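Local coordinates for secreted protein (Streptomyces lividans TK24, PDB 5LXZ), which probably acts as a copper-radical oxidase of the AA5 (galactose oxidase) family, using a metalloradical copper centre, at residues R521-A532 and G565-K576; Q361-G369 and K382-A390. The protein carries 1 engineered substitution. All coordinates share one frame; numbering follows the deposited sequence.

Interaction 1 (R521-A532 and G565-K576)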
ATOM      1  N   ARG A 521      -2.927   4.214  27.525  1.00  8.07           N
ATOM      2  CA  ARG A 521      -3.046   2.779  27.658  1.00  7.94           C
ATOM      3  C   ARG A 521      -3.180   2.419  29.126  1.00  8.12           C
ATOM      4  O   ARG A 521      -2.463   2.917  29.966  1.00  8.18           O
ATOM      5  CB  ARG A 521      -1.828   2.091  27.093  1.00  7.92           C
ATOM      6  CG  ARG A 521      -1.769   2.059  25.566  1.00  7.75           C
ATOM      7  CD  ARG A 521      -0.570   1.277  25.073  1.00  7.47           C
ATOM      8  NE  ARG A 521       0.658   1.927  25.448  1.00  7.49           N
ATOM      9  CZ  ARG A 521       1.237   2.947  24.822  1.00  7.98           C
ATOM     10  NH1 ARG A 521       0.893   3.301  23.597  1.00  8.00           N
ATOM     11  NH2 ARG A 521       2.270   3.546  25.394  1.00  8.83           N
ATOM     12  N   GLY A 522      -4.146   1.555  29.384  1.00  8.73           N
ATOM     13  CA  GLY A 522      -4.477   1.124  30.744  1.00  9.67           C
ATOM     14  C   GLY A 522      -5.253   2.127  31.553  1.00 10.86           C
ATOM     15  O   GLY A 522      -5.574   1.844  32.698  1.00 12.29           O
ATOM     16  N   GLY A 523      -5.588   3.266  30.946  1.00 10.30           N
ATOM     17  CA  GLY A 523      -6.323   4.346  31.577  1.00 10.45           C
ATOM     18  C   GLY A 523      -7.729   4.409  31.058  1.00 10.47           C
ATOM     19  O   GLY A 523      -8.092   3.727  30.077  1.00 10.04           O
ATOM     20  N   SER A 524      -8.511   5.269  31.706  1.00 10.92           N
ATOM     21  CA  SER A 524      -9.916   5.396  31.388  1.00 11.73           C
ATOM     22  C   SER A 524     -10.299   6.820  31.101  1.00 11.54           C
ATOM     23  O   SER A 524      -9.634   7.733  31.511  1.00 12.81           O
ATOM     24  CB  SER A 524     -10.762   4.866  32.569  1.00 12.25           C
ATOM     25  OG  SER A 524     -10.519   3.490  32.798  1.00 13.55           O
ATOM     26  N   GLY A 525     -11.358   6.984  30.320  1.00 12.06           N
ATOM     27  CA  GLY A 525     -11.961   8.289  30.046  1.00 12.14           C
ATOM     28  C   GLY A 525     -13.460   8.142  29.988  1.00 12.43           C
ATOM     29  O   GLY A 525     -13.986   7.060  29.742  1.00 12.08           O
ATOM     30  N   THR A 526     -14.147   9.234  30.351  1.00 13.71           N
ATOM     31  CA  THR A 526     -15.595   9.239  30.443  1.00 14.38           C
ATOM     32  C   THR A 526     -16.143  10.198  29.395  1.00 13.38           C
ATOM     33  O   THR A 526     -15.639  11.295  29.187  1.00 15.59           O
ATOM     34  CB  THR A 526     -16.033   9.614  31.875  1.00 15.71           C
ATOM     35  OG1 THR A 526     -15.527   8.634  32.787  1.00 17.28           O
ATOM     36  CG2 THR A 526     -17.552   9.619  32.025  1.00 17.57           C
ATOM     37  N   PHE A 527     -17.185   9.734  28.731  1.00 12.87           N
ATOM     38  CA  PHE A 527     -17.864  10.410  27.653  1.00 13.52           C
ATOM     39  C   PHE A 527     -19.339  10.513  28.026  1.00 14.35           C
ATOM     40  O   PHE A 527     -19.821   9.786  28.887  1.00 15.12           O
ATOM     41  CB  PHE A 527     -17.713   9.597  26.361  1.00 14.09           C
ATOM     42  CG  PHE A 527     -16.309   9.532  25.861  1.00 14.25           C
ATOM     43  CD1 PHE A 527     -15.400   8.651  26.431  1.00 14.36           C
ATOM     44  CD2 PHE A 527     -15.882  10.400  24.843  1.00 14.94           C
ATOM     45  CE1 PHE A 527     -14.084   8.596  25.969  1.00 14.81           C
ATOM     46  CE2 PHE A 527     -14.567  10.354  24.388  1.00 15.41           C
ATOM     47  CZ  PHE A 527     -13.683   9.443  24.959  1.00 14.69           C
ATOM     48  N   THR A 528     -20.040  11.403  27.347  1.00 15.58           N
ATOM     49  CA  THR A 528     -21.490  11.510  27.492  1.00 16.55           C
ATOM     50  C   THR A 528     -22.197  10.844  26.339  1.00 16.10           C
ATOM     51  O   THR A 528     -21.924  11.135  25.162  1.00 16.98           O
ATOM     52  CB  THR A 528     -21.900  12.978  27.584  1.00 17.61           C
ATOM     53  OG1 THR A 528     -21.232  13.563  28.705  1.00 20.23           O
ATOM     54  CG2 THR A 528     -23.417  13.155  27.756  1.00 18.97           C
ATOM     55  N   SER A 529     -23.133   9.973  26.673  1.00 17.11           N
ATOM     56  CA  SER A 529     -24.053   9.448  25.690  1.00 17.30           C
ATOM     57  C   SER A 529     -25.406   9.266  26.361  1.00 18.07           C
ATOM     58  O   SER A 529     -25.506   8.476  27.290  1.00 17.83           O
ATOM     59  CB  SER A 529     -23.598   8.094  25.160  1.00 17.08           C
ATOM     60  OG  SER A 529     -24.554   7.584  24.254  1.00 18.37           O
ATOM     61  N   ARG A 530     -26.410   9.988  25.890  1.00 19.58           N
ATOM     62  CA  ARG A 530     -27.793   9.717  26.333  1.00 23.16           C
ATOM     63  C   ARG A 530     -28.183   8.253  26.079  1.00 23.05           C
ATOM     64  O   ARG A 530     -28.931   7.649  26.862  1.00 24.87           O
ATOM     65  CB  ARG A 530     -28.762  10.681  25.657  1.00 25.44           C
ATOM     66  CG  ARG A 530     -28.585  12.114  26.131  1.00 29.46           C
ATOM     67  CD  ARG A 530     -29.561  13.055  25.431  1.00 32.64           C
ATOM     68  NE  ARG A 530     -29.298  13.150  23.989  1.00 34.99           N
ATOM     69  CZ  ARG A 530     -28.401  13.955  23.409  1.00 35.95           C
ATOM     70  NH1 ARG A 530     -27.629  14.776  24.120  1.00 37.59           N
ATOM     71  NH2 ARG A 530     -28.266  13.931  22.085  1.00 37.88           N
ATOM     72  N   ALA A 531     -27.620   7.660  25.024  1.00 19.44           N
ATOM     73  CA  ALA A 531     -27.815   6.252  24.700  1.00 19.21           C
ATOM     74  C   ALA A 531     -26.779   5.314  25.326  1.00 17.48           C
ATOM     75  O   ALA A 531     -26.592   4.192  24.852  1.00 17.73           O
ATOM     76  CB  ALA A 531     -27.788   6.103  23.186  1.00 19.91           C
ATOM     77  N   ALA A 532     -26.113   5.734  26.398  1.00 17.30           N
ATOM     78  CA  ALA A 532     -25.056   4.917  26.989  1.00 18.04           C
ATOM     79  C   ALA A 532     -25.485   3.497  27.331  1.00 19.55           C
ATOM     80  O   ALA A 532     -24.748   2.555  27.090  1.00 18.07           O
ATOM     81  CB  ALA A 532     -24.434   5.591  28.205  1.00 19.10           C
ATOM     82  N   GLY A 565     -26.104   5.816  33.646  1.00 20.90           N
ATOM     83  CA  GLY A 565     -26.888   6.984  33.249  1.00 21.07           C
ATOM     84  C   GLY A 565     -26.444   7.412  31.867  1.00 21.60           C
ATOM     85  O   GLY A 565     -26.396   6.588  30.956  1.00 23.61           O
ATOM     86  N   ASP A 566     -26.116   8.684  31.708  1.00 20.31           N
ATOM     87  CA  ASP A 566     -25.694   9.199  30.409  1.00 21.46           C
ATOM     88  C   ASP A 566     -24.156   9.231  30.281  1.00 20.20           C
ATOM     89  O   ASP A 566     -23.643   9.938  29.413  1.00 21.93           O
ATOM     90  CB  ASP A 566     -26.323  10.575  30.129  1.00 23.83           C
ATOM     91  CG  ASP A 566     -25.805  11.688  31.044  1.00 27.84           C
ATOM     92  OD1 ASP A 566     -25.153  11.403  32.077  1.00 30.37           O
ATOM     93  OD2 ASP A 566     -26.057  12.898  30.725  1.00 32.27           O
ATOM     94  N   LYS A 567     -23.459   8.514  31.169  1.00 18.41           N
ATOM     95  CA  LYS A 567     -21.991   8.499  31.213  1.00 17.80           C
ATOM     96  C   LYS A 567     -21.468   7.139  30.780  1.00 16.80           C
ATOM     97  O   LYS A 567     -21.948   6.094  31.232  1.00 17.27           O
ATOM     98  CB  LYS A 567     -21.471   8.818  32.605  1.00 19.76           C
ATOM     99  CG  LYS A 567     -21.851  10.196  33.127  1.00 22.81           C
ATOM    100  CD  LYS A 567     -21.199  11.360  32.395  1.00 24.26           C
ATOM    101  CE  LYS A 567     -21.317  12.648  33.210  0.50 24.99           C
ATOM    102  NZ  LYS A 567     -22.732  12.960  33.571  0.50 25.50           N
ATOM    103  N   LEU A 568     -20.526   7.168  29.839  1.00 14.04           N
ATOM    104  CA  LEU A 568     -19.871   5.987  29.333  1.00 14.04           C
ATOM    105  C   LEU A 568     -18.393   6.099  29.665  1.00 12.55           C
ATOM    106  O   LEU A 568     -17.732   7.019  29.203  1.00 13.03           O
ATOM    107  CB  LEU A 568     -20.071   5.937  27.834  1.00 14.76           C
ATOM    108  CG  LEU A 568     -19.578   4.637  27.232  1.00 16.38           C
ATOM    109  CD1 LEU A 568     -20.528   3.476  27.504  1.00 17.71           C
ATOM    110  CD2 LEU A 568     -19.392   4.790  25.741  1.00 16.43           C
ATOM    111  N   THR A 569     -17.893   5.177  30.480  1.00 12.37           N
ATOM    112  CA  THR A 569     -16.462   5.148  30.846  1.00 12.70           C
ATOM    113  C   THR A 569     -15.821   4.039  30.050  1.00 12.08           C
ATOM    114  O   THR A 569     -16.247   2.916  30.114  1.00 12.86           O
ATOM    115  CB  THR A 569     -16.283   4.921  32.329  1.00 14.15           C
ATOM    116  OG1 THR A 569     -16.887   6.053  32.968  1.00 15.76           O
ATOM    117  CG2 THR A 569     -14.828   4.853  32.714  1.00 14.98           C
ATOM    118  N   VAL A 570     -14.747   4.361  29.354  1.00 11.35           N
ATOM    119  CA  VAL A 570     -14.041   3.372  28.527  1.00 11.64           C
ATOM    120  C   VAL A 570     -12.633   3.213  29.055  1.00 11.08           C
ATOM    121  O   VAL A 570     -12.084   4.146  29.617  1.00 11.54           O
ATOM    122  CB  VAL A 570     -14.014   3.801  27.045  1.00 11.28           C
ATOM    123  CG1 VAL A 570     -15.412   4.083  26.549  1.00 11.28           C
ATOM    124  CG2 VAL A 570     -13.152   5.024  26.812  1.00 11.37           C
ATOM    125  N   THR A 571     -12.046   2.046  28.828  1.00 10.68           N
ATOM    126  CA  THR A 571     -10.672   1.792  29.277  1.00 10.40           C
ATOM    127  C   THR A 571      -9.872   1.298  28.077  1.00  9.60           C
ATOM    128  O   THR A 571     -10.269   0.385  27.405  1.00 10.60           O
ATOM    129  CB  THR A 571     -10.646   0.764  30.431  1.00 11.50           C
ATOM    130  OG1 THR A 571     -11.471   1.266  31.513  1.00 12.10           O
ATOM    131  CG2 THR A 571      -9.255   0.545  30.972  1.00 12.00           C
ATOM    132  N   VAL A 572      -8.738   1.938  27.849  1.00  8.72           N
ATOM    133  CA  VAL A 572      -7.871   1.586  26.746  1.00  8.73           C
ATOM    134  C   VAL A 572      -7.043   0.377  27.162  1.00  8.76           C
ATOM    135  O   VAL A 572      -6.446   0.370  28.232  1.00  9.62           O
ATOM    136  CB  VAL A 572      -6.964   2.781  26.382  1.00  8.66           C
ATOM    137  CG1 VAL A 572      -6.005   2.415  25.255  1.00  8.83           C
ATOM    138  CG2 VAL A 572      -7.801   3.968  25.923  1.00  8.68           C
ATOM    139  N   PRO A 573      -6.925  -0.621  26.280  1.00  8.11           N
ATOM    140  CA  PRO A 573      -6.110  -1.772  26.611  1.00  8.62           C
ATOM    141  C   PRO A 573      -4.635  -1.423  26.822  1.00  8.02           C
ATOM    142  O   PRO A 573      -4.145  -0.420  26.323  1.00  8.54           O
ATOM    143  CB  PRO A 573      -6.196  -2.633  25.348  1.00  8.53           C
ATOM    144  CG  PRO A 573      -7.468  -2.296  24.761  1.00  8.52           C
ATOM    145  CD  PRO A 573      -7.750  -0.864  25.091  1.00  8.34           C
ATOM    146  N   SER A 574      -3.957  -2.277  27.569  1.00  8.33           N
ATOM    147  CA  SER A 574      -2.528  -2.224  27.716  1.00  8.22           C
ATOM    148  C   SER A 574      -1.815  -2.734  26.462  1.00  8.11           C
ATOM    149  O   SER A 574      -2.297  -3.622  25.783  1.00  8.99           O
ATOM    150  CB  SER A 574      -2.068  -3.079  28.871  1.00  8.73           C
ATOM    151  OG  SER A 574      -2.577  -2.542  30.103  1.00  9.79           O
ATOM    152  N   GLY A 575      -0.608  -2.223  26.259  1.00  7.55           N
ATOM    153  CA  GLY A 575       0.348  -2.779  25.315  1.00  7.45           C
ATOM    154  C   GLY A 575       0.541  -1.858  24.113  1.00  7.03           C
ATOM    155  O   GLY A 575      -0.366  -1.703  23.315  1.00  7.24           O
ATOM    156  N   LYS A 576       1.694  -1.211  24.016  1.00  7.53           N
ATOM    157  CA  LYS A 576       2.050  -0.345  22.911  1.00  7.98           C
ATOM    158  C   LYS A 576       2.169  -1.076  21.572  1.00  8.23           C
ATOM    159  O   LYS A 576       2.102  -0.449  20.534  1.00  8.75           O
ATOM    160  CB  LYS A 576       3.373   0.351  23.277  1.00  8.60           C
ATOM    161  CG  LYS A 576       3.837   1.460  22.362  1.00  9.35           C
ATOM    162  CD  LYS A 576       5.078   2.175  22.967  1.00  9.71           C
ATOM    163  CE  LYS A 576       5.772   3.064  21.974  1.00 10.91           C
ATOM    164  NZ  LYS A 576       4.976   4.254  21.648  1.00 11.77           N
TER
HETATM  165  O   HOH W   1       4.121   5.499  24.292  1.00 16.86           O
HETATM  166  O   HOH W   2     -28.152   5.571  28.928  1.00 28.93           O
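Thr526 and Thr569 both hold OG1 anti to the carbonyl carbon (chi1 -61° and -63°), and these matched rotations bring Thr526 OG1 to 2.9 Å from Thr569 OG1 across a non-hydrogen-bonded pair of an antiparallel ladder. Ser524 and Thr571 repeat the arrangement two residues along, with Ser524 OG 2.7 Å from Thr571 OG1. The result is a row of paired hydroxyls, each pair joined by a hydrogen bond, and alongside it Thr526 CG2 lies against Lys567 CB.

Phe527, Leu568 and Val570 form the opposite, greasy face. Here Phe527 CE1 meets Val570 CG2 at 3.8 Å, the two side chains crossing at about a right angle, while Leu568 O sits at the edge of the ring in its plane. The backbones of Phe527 and Leu568 are joined both ways, Leu568 N to Phe527 O at 2.9 Å and almost straight (175°).

Beyond the strands, Arg521 reaches over Lys576, whose CB lies 3.7 Å above the centre of the guanidinium plane. Water 1 accepts from both Arg521 NH2 and Lys576 NZ, probably easing their like charges, and Arg521 NH1 also donates to Val579 O. Nearby, Pro573 O is buried without a polar partner.

Strand 524-528 is the outermost of the mixed sheet in this early set domain, and 567-571 joins it to strand 556-564. Phe527, Leu568 and Val570 turn inward onto Met586 and Val588 of strand 582-590, with Phe527 reaching Val601 of strand 599-603 as well.

Interaction 2 (Q361-G369 and K382-A390)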
ATOM      1  N   GLN A 361      -7.075  -7.259  18.957  1.00  8.06           N
ATOM      2  CA  GLN A 361      -6.625  -8.185  19.980  1.00  8.70           C
ATOM      3  C   GLN A 361      -6.452  -9.620  19.476  1.00  9.57           C
ATOM      4  O   GLN A 361      -5.592 -10.341  19.987  1.00 10.34           O
ATOM      5  CB  GLN A 361      -7.620  -8.215  21.151  1.00  8.89           C
ATOM      6  CG  GLN A 361      -7.470  -7.020  22.063  1.00  9.23           C
ATOM      7  CD  GLN A 361      -8.376  -5.835  21.738  1.00  8.65           C
ATOM      8  OE1 GLN A 361      -8.843  -5.639  20.605  1.00  8.65           O
ATOM      9  NE2 GLN A 361      -8.680  -5.046  22.780  1.00  8.85           N
ATOM     10  N   ASP A 362      -7.306 -10.038  18.543  1.00 10.24           N
ATOM     11  CA  ASP A 362      -7.310 -11.447  18.124  1.00 10.95           C
ATOM     12  C   ASP A 362      -6.140 -11.816  17.228  1.00 10.52           C
ATOM     13  O   ASP A 362      -5.871 -13.000  17.048  1.00 10.16           O
ATOM     14  CB  ASP A 362      -8.632 -11.775  17.466  1.00 12.25           C
ATOM     15  CG  ASP A 362      -9.815 -11.699  18.436  1.00 14.99           C
ATOM     16  OD1 ASP A 362      -9.643 -11.541  19.671  1.00 18.20           O
ATOM     17  OD2 ASP A 362     -10.937 -11.763  17.923  1.00 21.73           O
ATOM     18  N   GLU A 363      -5.444 -10.834  16.643  1.00  9.50           N
ATOM     19  CA  GLU A 363      -4.262 -11.091  15.786  1.00 10.08           C
ATOM     20  C   GLU A 363      -4.590 -12.004  14.629  1.00  9.55           C
ATOM     21  O   GLU A 363      -3.774 -12.840  14.242  1.00  9.64           O
ATOM     22  CB  GLU A 363      -3.067 -11.617  16.596  1.00 11.44           C
ATOM     23  CG  GLU A 363      -2.732 -10.756  17.795  1.00 13.29           C
ATOM     24  CD  GLU A 363      -1.310 -10.966  18.302  1.00 15.56           C
ATOM     25  OE1 GLU A 363      -0.330 -10.472  17.646  1.00 16.11           O
ATOM     26  OE2 GLU A 363      -1.191 -11.617  19.399  1.00 17.93           O
ATOM     27  N   LYS A 364      -5.781 -11.800  14.057  1.00  8.42           N
ATOM     28  CA  LYS A 364      -6.164 -12.495  12.850  1.00  8.99           C
ATOM     29  C   LYS A 364      -6.040 -11.573  11.647  1.00  8.05           C
ATOM     30  O   LYS A 364      -6.608 -10.479  11.633  1.00  8.99           O
ATOM     31  CB  LYS A 364      -7.588 -13.020  12.951  1.00 10.37           C
ATOM     32  CG  LYS A 364      -7.755 -14.136  13.963  1.00 12.57           C
ATOM     33  CD  LYS A 364      -9.171 -14.691  13.925  1.00 14.75           C
ATOM     34  CE  LYS A 364      -9.411 -15.717  15.009  1.00 17.61           C
ATOM     35  NZ  LYS A 364     -10.685 -16.440  14.717  0.50 17.63           N
ATOM     36  N   TYR A 365      -5.273 -12.025  10.656  1.00  7.80           N
ATOM     37  CA  TYR A 365      -4.964 -11.214   9.465  1.00  8.14           C
ATOM     38  C   TYR A 365      -5.595 -11.851   8.266  1.00  8.34           C
ATOM     39  O   TYR A 365      -5.516 -13.065   8.139  1.00  9.45           O
ATOM     40  CB  TYR A 365      -3.459 -11.123   9.266  1.00  8.57           C
ATOM     41  CG  TYR A 365      -2.739 -10.310  10.269  1.00  9.12           C
ATOM     42  CD1 TYR A 365      -2.371 -10.834  11.489  1.00  9.87           C
ATOM     43  CD2 TYR A 365      -2.476  -8.983  10.031  1.00  9.32           C
ATOM     44  CE1 TYR A 365      -1.709 -10.057  12.428  1.00 10.59           C
ATOM     45  CE2 TYR A 365      -1.850  -8.206  10.979  1.00 10.23           C
ATOM     46  CZ  TYR A 365      -1.466  -8.740  12.152  1.00 10.11           C
ATOM     47  OH  TYR A 365      -0.805  -7.965  13.104  1.00 12.03           O
ATOM     48  N   MET A 366      -6.203 -11.063   7.406  1.00  7.17           N
ATOM     49  CA  MET A 366      -6.827 -11.551   6.184  1.00  7.72           C
ATOM     50  C   MET A 366      -6.170 -10.928   4.978  1.00  7.02           C
ATOM     51  O   MET A 366      -5.988  -9.712   4.912  1.00  7.02           O
ATOM     52  CB  MET A 366      -8.301 -11.260   6.199  1.00  8.95           C
ATOM     53  CG  MET A 366      -8.990 -11.717   4.926  1.00 10.01           C
ATOM     54  SD  MET A 366     -10.701 -11.142   4.766  1.00 14.22           S
ATOM     55  CE  MET A 366     -11.365 -12.436   5.686  1.00 13.13           C
ATOM     56  N   VAL A 367      -5.766 -11.777   4.028  1.00  6.69           N
ATOM     57  CA  VAL A 367      -5.237 -11.404   2.736  1.00  6.58           C
ATOM     58  C   VAL A 367      -6.324 -11.676   1.676  1.00  6.53           C
ATOM     59  O   VAL A 367      -6.950 -12.737   1.715  1.00  7.04           O
ATOM     60  CB  VAL A 367      -3.950 -12.170   2.438  1.00  7.24           C
ATOM     61  CG1 VAL A 367      -3.507 -11.915   1.041  1.00  7.61           C
ATOM     62  CG2 VAL A 367      -2.843 -11.816   3.420  1.00  7.83           C
ATOM     63  N   ILE A 368      -6.579 -10.687   0.858  1.00  6.31           N
ATOM     64  CA  ILE A 368      -7.739 -10.671  -0.003  1.00  6.52           C
ATOM     65  C   ILE A 368      -7.311 -10.478  -1.449  1.00  6.41           C
ATOM     66  O   ILE A 368      -6.681  -9.488  -1.788  1.00  5.91           O
ATOM     67  CB  ILE A 368      -8.684  -9.492   0.370  1.00  7.54           C
ATOM     68  CG1 ILE A 368      -9.007  -9.487   1.840  1.00  8.44           C
ATOM     69  CG2 ILE A 368      -9.955  -9.514  -0.464  1.00  7.60           C
ATOM     70  CD1 ILE A 368      -9.573  -8.200   2.367  1.00  9.70           C
ATOM     71  N   GLY A 369      -7.703 -11.393  -2.319  1.00  6.30           N
ATOM     72  CA  GLY A 369      -7.503 -11.254  -3.732  1.00  6.17           C
ATOM     73  C   GLY A 369      -6.021 -11.271  -4.109  1.00  6.43           C
ATOM     74  O   GLY A 369      -5.233 -11.946  -3.445  1.00  6.09           O
ATOM     75  N   LYS A 382      -9.689 -15.657  -3.586  1.00  8.51           N
ATOM     76  CA  LYS A 382      -9.640 -16.137  -2.227  1.00  9.19           C
ATOM     77  C   LYS A 382      -9.375 -15.071  -1.194  1.00  8.54           C
ATOM     78  O   LYS A 382      -8.679 -14.054  -1.457  1.00  8.26           O
ATOM     79  CB  LYS A 382      -8.624 -17.267  -2.084  1.00 10.16           C
ATOM     80  CG  LYS A 382      -9.117 -18.486  -2.864  1.00 11.04           C
ATOM     81  CD  LYS A 382      -8.242 -19.703  -2.703  1.00 12.73           C
ATOM     82  CE  LYS A 382      -9.000 -20.937  -3.237  1.00 13.45           C
ATOM     83  NZ  LYS A 382      -8.370 -22.158  -2.705  1.00 16.21           N
ATOM     84  N   THR A 383      -9.895 -15.351  -0.012  1.00  8.32           N
ATOM     85  CA  THR A 383      -9.393 -14.772   1.213  1.00  8.25           C
ATOM     86  C   THR A 383      -8.632 -15.809   1.976  1.00  8.20           C
ATOM     87  O   THR A 383      -8.965 -17.002   1.949  1.00  8.23           O
ATOM     88  CB  THR A 383     -10.465 -14.126   2.114  1.00  8.90           C
ATOM     89  OG1 THR A 383     -11.354 -15.106   2.602  1.00  9.12           O
ATOM     90  CG2 THR A 383     -11.205 -13.070   1.352  1.00  9.34           C
ATOM     91  N   ARG A 384      -7.588 -15.373   2.670  1.00  7.20           N
ATOM     92  CA  ARG A 384      -6.744 -16.285   3.449  1.00  7.65           C
ATOM     93  C   ARG A 384      -6.558 -15.649   4.807  1.00  8.19           C
ATOM     94  O   ARG A 384      -6.166 -14.493   4.861  1.00  8.34           O
ATOM     95  CB  ARG A 384      -5.429 -16.569   2.755  1.00  7.31           C
ATOM     96  CG  ARG A 384      -5.540 -17.001   1.292  1.00  7.47           C
ATOM     97  CD  ARG A 384      -5.776 -15.845   0.325  1.00  7.65           C
ATOM     98  NE  ARG A 384      -4.891 -15.876  -0.833  1.00  7.53           N
ATOM     99  CZ  ARG A 384      -4.783 -14.870  -1.679  1.00  7.89           C
ATOM    100  NH1 ARG A 384      -5.594 -13.830  -1.577  1.00  7.66           N
ATOM    101  NH2 ARG A 384      -3.849 -14.877  -2.631  1.00  8.45           N
ATOM    102  N   ILE A 385      -6.772 -16.395   5.879  1.00  8.03           N
ATOM    103  CA  ILE A 385      -6.785 -15.839   7.215  1.00  8.33           C
ATOM    104  C   ILE A 385      -5.755 -16.555   8.054  1.00  8.47           C
ATOM    105  O   ILE A 385      -5.754 -17.797   8.076  1.00  9.29           O
ATOM    106  CB  ILE A 385      -8.155 -15.992   7.855  1.00  9.21           C
ATOM    107  CG1 ILE A 385      -9.216 -15.280   7.023  1.00 10.10           C
ATOM    108  CG2 ILE A 385      -8.107 -15.454   9.265  1.00  9.01           C
ATOM    109  CD1 ILE A 385     -10.648 -15.518   7.447  1.00 10.94           C
ATOM    110  N   ALA A 386      -4.864 -15.796   8.704  1.00  8.46           N
ATOM    111  CA  ALA A 386      -3.880 -16.352   9.612  1.00  8.39           C
ATOM    112  C   ALA A 386      -4.162 -15.855  10.999  1.00  9.03           C
ATOM    113  O   ALA A 386      -4.309 -14.661  11.201  1.00  9.26           O
ATOM    114  CB  ALA A 386      -2.480 -15.996   9.215  1.00  8.43           C
ATOM    115  N   ASP A 387      -4.198 -16.761  11.964  1.00  9.99           N
ATOM    116  CA  ASP A 387      -4.365 -16.456  13.381  1.00 10.61           C
ATOM    117  C   ASP A 387      -3.013 -16.498  14.083  1.00 11.58           C
ATOM    118  O   ASP A 387      -2.463 -17.599  14.337  1.00 12.22           O
ATOM    119  CB  ASP A 387      -5.323 -17.454  14.032  1.00 12.16           C
ATOM    120  CG  ASP A 387      -5.583 -17.147  15.507  1.00 13.27           C
ATOM    121  OD1 ASP A 387      -4.830 -16.423  16.138  1.00 15.04           O
ATOM    122  OD2 ASP A 387      -6.617 -17.697  15.978  1.00 16.66           O
ATOM    123  N   LEU A 388      -2.446 -15.355  14.381  1.00 12.31           N
ATOM    124  CA  LEU A 388      -1.117 -15.326  14.921  1.00 15.05           C
ATOM    125  C   LEU A 388      -1.025 -15.578  16.414  1.00 18.04           C
ATOM    126  O   LEU A 388       0.082 -15.549  16.963  1.00 19.26           O
ATOM    127  CB  LEU A 388      -0.442 -14.038  14.556  1.00 16.21           C
ATOM    128  CG  LEU A 388      -0.332 -13.698  13.102  1.00 17.62           C
ATOM    129  CD1 LEU A 388       0.669 -12.604  12.892  1.00 20.05           C
ATOM    130  CD2 LEU A 388      -0.043 -14.900  12.220  1.00 19.54           C
ATOM    131  N   LYS A 389      -2.158 -15.823  17.062  1.00 18.95           N
ATOM    132  CA  LYS A 389      -2.123 -16.308  18.451  1.00 22.25           C
ATOM    133  C   LYS A 389      -1.838 -17.799  18.541  1.00 23.58           C
ATOM    134  O   LYS A 389      -1.459 -18.273  19.606  1.00 25.20           O
ATOM    135  CB  LYS A 389      -3.401 -15.870  19.212  1.00 23.30           C
ATOM    136  CG  LYS A 389      -3.216 -14.427  19.697  1.00 24.64           C
ATOM    137  CD  LYS A 389      -4.211 -13.842  20.687  1.00 24.60           C
ATOM    138  CE  LYS A 389      -3.688 -12.496  21.183  1.00 24.10           C
ATOM    139  NZ  LYS A 389      -4.651 -11.814  22.072  0.50 25.63           N
ATOM    140  N   ALA A 390      -1.993 -18.540  17.441  1.00 23.48           N
ATOM    141  CA  ALA A 390      -1.680 -19.960  17.429  1.00 26.30           C
ATOM    142  C   ALA A 390      -0.179 -20.209  17.642  1.00 27.95           C
ATOM    143  O   ALA A 390       0.695 -19.385  17.259  1.00 27.52           O
ATOM    144  CB  ALA A 390      -2.182 -20.602  16.139  1.00 25.82           C
TER
HETATM  145  O   HOH W   3      -7.031 -15.223  17.821  1.00 19.07           O
HETATM  146  O   HOH W   4      -7.811 -12.197  21.710  1.00 31.83           O
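Arg384 crosses to Gly369 at the end of the strand pair 364-368 and 383-387. Its CB points to the same sheet face as Val367 and Ala386, and bends at chi2 (79°) and chi3 (132°) then curl the chain back over the partner strand. CD passes Val367 O at 3.6 Å, and NE donates to Ser344 O. At the tip NH1 gives Gly369 O a short bond of 2.7 Å, nearly straight (171°), directed at a lone pair and lying in the guanidinium plane. NH2 adds a weak bond to the same oxygen and donates to Asp345 O and Met348 O. Val367 CG1 covers one guanidinium face, 3.8 Å above the plane and offset toward its rim. A leucine in place of Arg384 would probably leave this group of carbonyls without their shared donor and the chain at Gly369 less firmly tied to the neighbouring loop.

On the other sheet face Met366 CE turns to Ile385 CD1 at 3.6 Å, and this apolar patch packs on Tyr441 of strand 438-442. Back on the face of Arg384, toward the far end of the pair, Leu388 CD1 touches Tyr365 CE1 at 3.5 Å. There the extended Lys389 runs across Glu363 at about a right angle, its CE 3.2 Å from Glu363 OE2, before NZ donates to Gln361 O at 2.7 Å; Glu363 OE1 accepts from Gln305 N. Asp387 OD1 accepts from Lys389 N, an Asx turn that shapes the chain where this lysine departs.

This pairing forms the middle of a four-stranded blade of the Kelch-type propeller. Arg384 and Lys389 each end on a main-chain oxygen across the pair, near its two ends, while between them the blade is held by its ladder and apolar packing.

In the fold
Both interactions are antiparallel strand pairs, but they belong to different sheets. Interaction 2 joins the two inner strands of a propeller blade, about 17 Å from the centre of the chain, and most of its touching residues are buried. Interaction 1 joins the edge strand of the early set sheet to its neighbour, about 32 Å out. Its hydroxyl pairs and water-bridged cations suit that more peripheral place, whereas interaction 2 uses a buried arginine bound to carbonyls. Their centres lie about 28 Å apart, yet the two meet at the domain boundary: Pro573 CG packs 3.6 Å from Gln361 NE2, which also donates to Ala558 O of strand 556-564.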